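PDB 4O6K: interleukin 22 from Danio rerio, which is a helical cytokine of the interleukin-10 family that probably signals through a class II cytokine receptor in immune and epithelial defence. Local coordinates for residues A2-W13 with Y134-P143. Sequence-based numbering, arbitrary orientation. Where two conformers were deposited one is given.
Sequences ARPTPLDSSATW and YHYLFESCTP
From Ala-2 to Trp-13 the chain runs over the last turns of helix 130-140; its loop start lies beside the C-terminal tail, with Ala-2 and Thr-142 4.4 Å apart at CA, and a 3-10 turn (5-8) leads into helix 10-24. Tyr-134 is the hub. Leu-7 lays CD2 on one face of the Tyr-134 ring, 3.4 Å from its centroid and only 9° off the normal, a CH-pi contact. Tyr-134 OH donates to Pro-6 O at 2.7 Å, from well above the carbonyl plane; Ser-9 N reaches that oxygen from the opposite face, so two donors hold it. The Tyr-134 edge also points CD2 at the centre of the Trp-13 face, a T-shaped stack in which the centroids of the Tyr-134 ring and the six-membered ring of Trp-13 are 4.9 Å apart. Trp-13 in turn directs its own edge toward Phe-138, whose ring it meets in an offset edge-to-face pair with planes at 70°. Trp-13 NE1 donates to Leu-7 O at 3.0 Å, which helps set the turn of the indole. With an alanine in place of Trp-13, Leu-7 O would probably lose this donor and a gap would open against Tyr-134 and Phe-138. This aromatic cluster joins the N-terminal segment to the last helix of the all-helical interleukin-10-type fold. Tyr-134 also rests on Leu-83 of helix 76-93, and Pro-6 on Val-86 of the same helix. Phe-138, with CG anti to its backbone N (chi1 -173°), turns its ring edge to Leu-7 O, which lies 3.3 Å from Phe-138 CD2. At the far end Arg-3 N makes a weak bond to Cys-141 O. Cys-141 is itself tied to helix 47-62 by its disulfide to Cys-48.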
loop_
_atom_site.group_PDB
_atom_site.type_symbol
_atom_site.label_atom_id
_atom_site.label_comp_id
_atom_site.label_asym_id
_atom_site.label_seq_id
_atom_site.Cartn_x
_atom_site.Cartn_y
_atom_site.Cartn_z
ATOM N N ALA A 2 8.519 9.610 -9.020
ATOM C CA ALA A 2 7.065 9.621 -8.868
ATOM C C ALA A 2 6.697 11.080 -8.668
ATOM O O ALA A 2 7.584 11.923 -8.693
ATOM C CB ALA A 2 6.617 8.773 -7.702
ATOM N N ARG A 3 5.416 11.386 -8.468
ATOM C CA ARG A 3 5.039 12.771 -8.187
ATOM C C ARG A 3 5.154 13.079 -6.680
ATOM O O ARG A 3 5.806 14.060 -6.320
ATOM C CB ARG A 3 3.635 13.129 -8.731
ATOM C CG ARG A 3 2.609 12.009 -8.852
ATOM C CD ARG A 3 1.387 12.451 -9.652
ATOM N NE ARG A 3 1.567 12.259 -11.089
ATOM C CZ ARG A 3 0.880 11.387 -11.821
ATOM N NH1 ARG A 3 -0.049 10.627 -11.256
ATOM N NH2 ARG A 3 1.116 11.281 -13.121
ATOM N N PRO A 4 4.519 12.274 -5.794
ATOM C CA PRO A 4 4.681 12.644 -4.387
ATOM C C PRO A 4 6.113 12.393 -3.943
ATOM O O PRO A 4 6.590 11.262 -4.026
ATOM C CB PRO A 4 3.714 11.708 -3.650
ATOM C CG PRO A 4 2.807 11.172 -4.702
ATOM C CD PRO A 4 3.687 11.062 -5.904
ATOM N N THR A 5 6.782 13.441 -3.482
ATOM C CA THR A 5 8.207 13.390 -3.161
ATOM C C THR A 5 8.669 12.289 -2.179
ATOM O O THR A 5 9.806 11.829 -2.288
ATOM C CB THR A 5 8.672 14.759 -2.637
ATOM O OG1 THR A 5 8.001 15.068 -1.411
ATOM C CG2 THR A 5 8.347 15.830 -3.663
ATOM N N PRO A 6 7.817 11.868 -1.215
ATOM C CA PRO A 6 8.298 10.769 -0.364
ATOM C C PRO A 6 8.562 9.467 -1.121
ATOM O O PRO A 6 9.308 8.619 -0.633
ATOM C CB PRO A 6 7.155 10.579 0.638
ATOM C CG PRO A 6 6.502 11.900 0.706
ATOM C CD PRO A 6 6.561 12.435 -0.688
ATOM N N LEU A 7 7.963 9.313 -2.298
ATOM C CA LEU A 7 8.216 8.143 -3.132
ATOM C C LEU A 7 9.644 8.160 -3.670
ATOM O O LEU A 7 10.145 7.148 -4.162
ATOM C CB LEU A 7 7.204 8.074 -4.279
ATOM C CG LEU A 7 5.859 7.431 -3.927
ATOM C CD1 LEU A 7 4.778 7.793 -4.924
ATOM C CD2 LEU A 7 6.018 5.924 -3.878
ATOM N N ASP A 8 10.293 9.316 -3.576
ATOM C CA ASP A 8 11.686 9.447 -3.984
ATOM C C ASP A 8 12.617 9.464 -2.772
ATOM O O ASP A 8 13.811 9.727 -2.902
ATOM C CB ASP A 8 11.888 10.707 -4.828
ATOM C CG ASP A 8 11.371 10.545 -6.246
ATOM O OD1 ASP A 8 11.597 9.469 -6.838
ATOM O OD2 ASP A 8 10.743 11.489 -6.770
ATOM N N SER A 9 12.066 9.180 -1.598
ATOM C CA SER A 9 12.852 9.130 -0.368
ATOM C C SER A 9 13.316 7.705 -0.068
ATOM O O SER A 9 12.505 6.836 0.251
ATOM C CB SER A 9 12.055 9.678 0.814
ATOM O OG SER A 9 12.725 9.415 2.035
ATOM N N SER A 10 14.621 7.473 -0.174
ATOM C CA SER A 10 15.194 6.153 0.078
ATOM C C SER A 10 14.976 5.704 1.521
ATOM O O SER A 10 14.926 4.507 1.802
ATOM C CB SER A 10 16.689 6.146 -0.250
ATOM O OG SER A 10 17.396 7.058 0.571
ATOM N N ALA A 11 14.854 6.668 2.429
ATOM C CA ALA A 11 14.563 6.378 3.831
ATOM C C ALA A 11 13.240 5.633 3.993
ATOM O O ALA A 11 13.136 4.707 4.797
ATOM C CB ALA A 11 14.547 7.664 4.643
ATOM N N THR A 12 12.230 6.043 3.230
ATOM C CA THR A 12 10.928 5.386 3.269
ATOM C C THR A 12 11.006 3.968 2.717
ATOM O O THR A 12 10.430 3.040 3.285
ATOM C CB THR A 12 9.865 6.167 2.474
ATOM O OG1 THR A 12 10.271 6.276 1.104
ATOM C CG2 THR A 12 9.682 7.554 3.053
ATOM N N TRP A 13 11.716 3.814 1.603
ATOM C CA TRP A 13 11.931 2.505 0.994
ATOM C C TRP A 13 12.569 1.527 1.978
ATOM O O TRP A 13 12.126 0.385 2.106
ATOM C CB TRP A 13 12.811 2.631 -0.250
ATOM C CG TRP A 13 12.099 3.192 -1.447
ATOM C CD1 TRP A 13 12.132 4.484 -1.888
ATOM C CD2 TRP A 13 11.245 2.481 -2.351
ATOM N NE1 TRP A 13 11.357 4.618 -3.015
ATOM C CE2 TRP A 13 10.800 3.404 -3.319
ATOM C CE3 TRP A 13 10.815 1.152 -2.439
ATOM C CZ2 TRP A 13 9.947 3.042 -4.360
ATOM C CZ3 TRP A 13 9.968 0.795 -3.474
ATOM C CH2 TRP A 13 9.542 1.737 -4.419
ATOM N N TYR A 134 4.017 0.339 -2.761
ATOM C CA TYR A 134 4.833 1.536 -2.941
ATOM C C TYR A 134 5.489 1.538 -4.316
ATOM O O TYR A 134 5.600 2.576 -4.968
ATOM C CB TYR A 134 5.902 1.606 -1.850
ATOM C CG TYR A 134 6.289 3.003 -1.428
ATOM C CD1 TYR A 134 5.373 3.841 -0.808
ATOM C CD2 TYR A 134 7.584 3.473 -1.618
ATOM C CE1 TYR A 134 5.728 5.114 -0.408
ATOM C CE2 TYR A 134 7.948 4.743 -1.217
ATOM C CZ TYR A 134 7.014 5.559 -0.613
ATOM O OH TYR A 134 7.365 6.827 -0.212
ATOM N N HIS A 135 5.917 0.355 -4.743
ATOM C CA HIS A 135 6.503 0.153 -6.061
ATOM C C HIS A 135 5.493 0.426 -7.175
ATOM O O HIS A 135 5.829 1.036 -8.191
ATOM C CB HIS A 135 7.046 -1.276 -6.163
ATOM C CG HIS A 135 7.055 -1.830 -7.552
ATOM N ND1 HIS A 135 7.703 -1.216 -8.602
ATOM C CD2 HIS A 135 6.493 -2.952 -8.063
ATOM C CE1 HIS A 135 7.537 -1.932 -9.699
ATOM N NE2 HIS A 135 6.807 -2.992 -9.399
ATOM N N TYR A 136 4.261 -0.031 -6.976
ATOM C CA TYR A 136 3.181 0.222 -7.925
ATOM C C TYR A 136 2.929 1.719 -8.074
ATOM O O TYR A 136 2.797 2.233 -9.185
ATOM C CB TYR A 136 1.900 -0.488 -7.487
ATOM C CG TYR A 136 1.961 -1.996 -7.608
ATOM C CD1 TYR A 136 3.032 -2.620 -8.237
ATOM C CD2 TYR A 136 0.947 -2.793 -7.095
ATOM C CE1 TYR A 136 3.091 -3.996 -8.350
ATOM C CE2 TYR A 136 0.997 -4.169 -7.204
ATOM C CZ TYR A 136 2.071 -4.765 -7.832
ATOM O OH TYR A 136 2.125 -6.134 -7.941
ATOM N N LEU A 137 2.860 2.406 -6.939
ATOM C CA LEU A 137 2.681 3.851 -6.910
ATOM C C LEU A 137 3.846 4.563 -7.588
ATOM O O LEU A 137 3.643 5.471 -8.391
ATOM C CB LEU A 137 2.530 4.339 -5.469
ATOM C CG LEU A 137 1.258 3.869 -4.763
ATOM C CD1 LEU A 137 1.359 4.094 -3.265
ATOM C CD2 LEU A 137 0.046 4.583 -5.336
ATOM N N PHE A 138 5.063 4.149 -7.251
ATOM C CA PHE A 138 6.270 4.738 -7.824
ATOM C C PHE A 138 6.233 4.739 -9.351
ATOM O O PHE A 138 6.517 5.753 -9.983
ATOM C CB PHE A 138 7.512 3.983 -7.334
ATOM C CG PHE A 138 8.818 4.619 -7.735
ATOM C CD1 PHE A 138 9.387 4.353 -8.972
ATOM C CD2 PHE A 138 9.480 5.475 -6.871
ATOM C CE1 PHE A 138 10.587 4.929 -9.339
ATOM C CE2 PHE A 138 10.680 6.055 -7.235
ATOM C CZ PHE A 138 11.234 5.780 -8.469
ATOM N N GLU A 139 5.877 3.603 -9.939
ATOM C CA GLU A 139 5.898 3.464 -11.390
ATOM C C GLU A 139 4.679 4.083 -12.074
ATOM O O GLU A 139 4.810 4.737 -13.108
ATOM C CB GLU A 139 6.026 1.989 -11.776
ATOM C CG GLU A 139 7.304 1.353 -11.259
ATOM C CD GLU A 139 7.776 0.193 -12.109
ATOM O OE1 GLU A 139 7.044 -0.205 -13.039
ATOM O OE2 GLU A 139 8.888 -0.314 -11.852
ATOM N N SER A 140 3.498 3.888 -11.497
ATOM C CA SER A 140 2.265 4.341 -12.133
ATOM C C SER A 140 1.999 5.834 -11.941
ATOM O O SER A 140 1.326 6.459 -12.767
ATOM C CB SER A 140 1.075 3.540 -11.606
ATOM O OG SER A 140 0.840 3.799 -10.232
ATOM N N CYS A 141 2.529 6.404 -10.863
ATOM C CA CYS A 141 2.329 7.822 -10.575
ATOM C C CYS A 141 3.442 8.730 -11.112
ATOM O O CYS A 141 3.665 9.788 -10.564
ATOM C CB CYS A 141 2.170 8.066 -9.069
ATOM S SG CYS A 141 0.845 7.106 -8.314
ATOM N N THR A 142 4.156 8.328 -12.159
ATOM C CA THR A 142 5.113 9.240 -12.790
ATOM C C THR A 142 4.411 10.039 -13.883
ATOM O O THR A 142 3.785 9.454 -14.760
ATOM C CB THR A 142 6.351 8.506 -13.419
ATOM O OG1 THR A 142 5.927 7.548 -14.399
ATOM C CG2 THR A 142 7.127 7.802 -12.394
ATOM N N PRO A 143 4.507 11.386 -13.828
ATOM C CA PRO A 143 3.941 12.278 -14.857
ATOM C C PRO A 143 4.356 11.895 -16.283
ATOM O O PRO A 143 5.289 11.115 -16.463
ATOM C CB PRO A 143 4.514 13.654 -14.490
ATOM C CG PRO A 143 4.924 13.566 -13.065
ATOM C CD PRO A 143 5.236 12.122 -12.780
#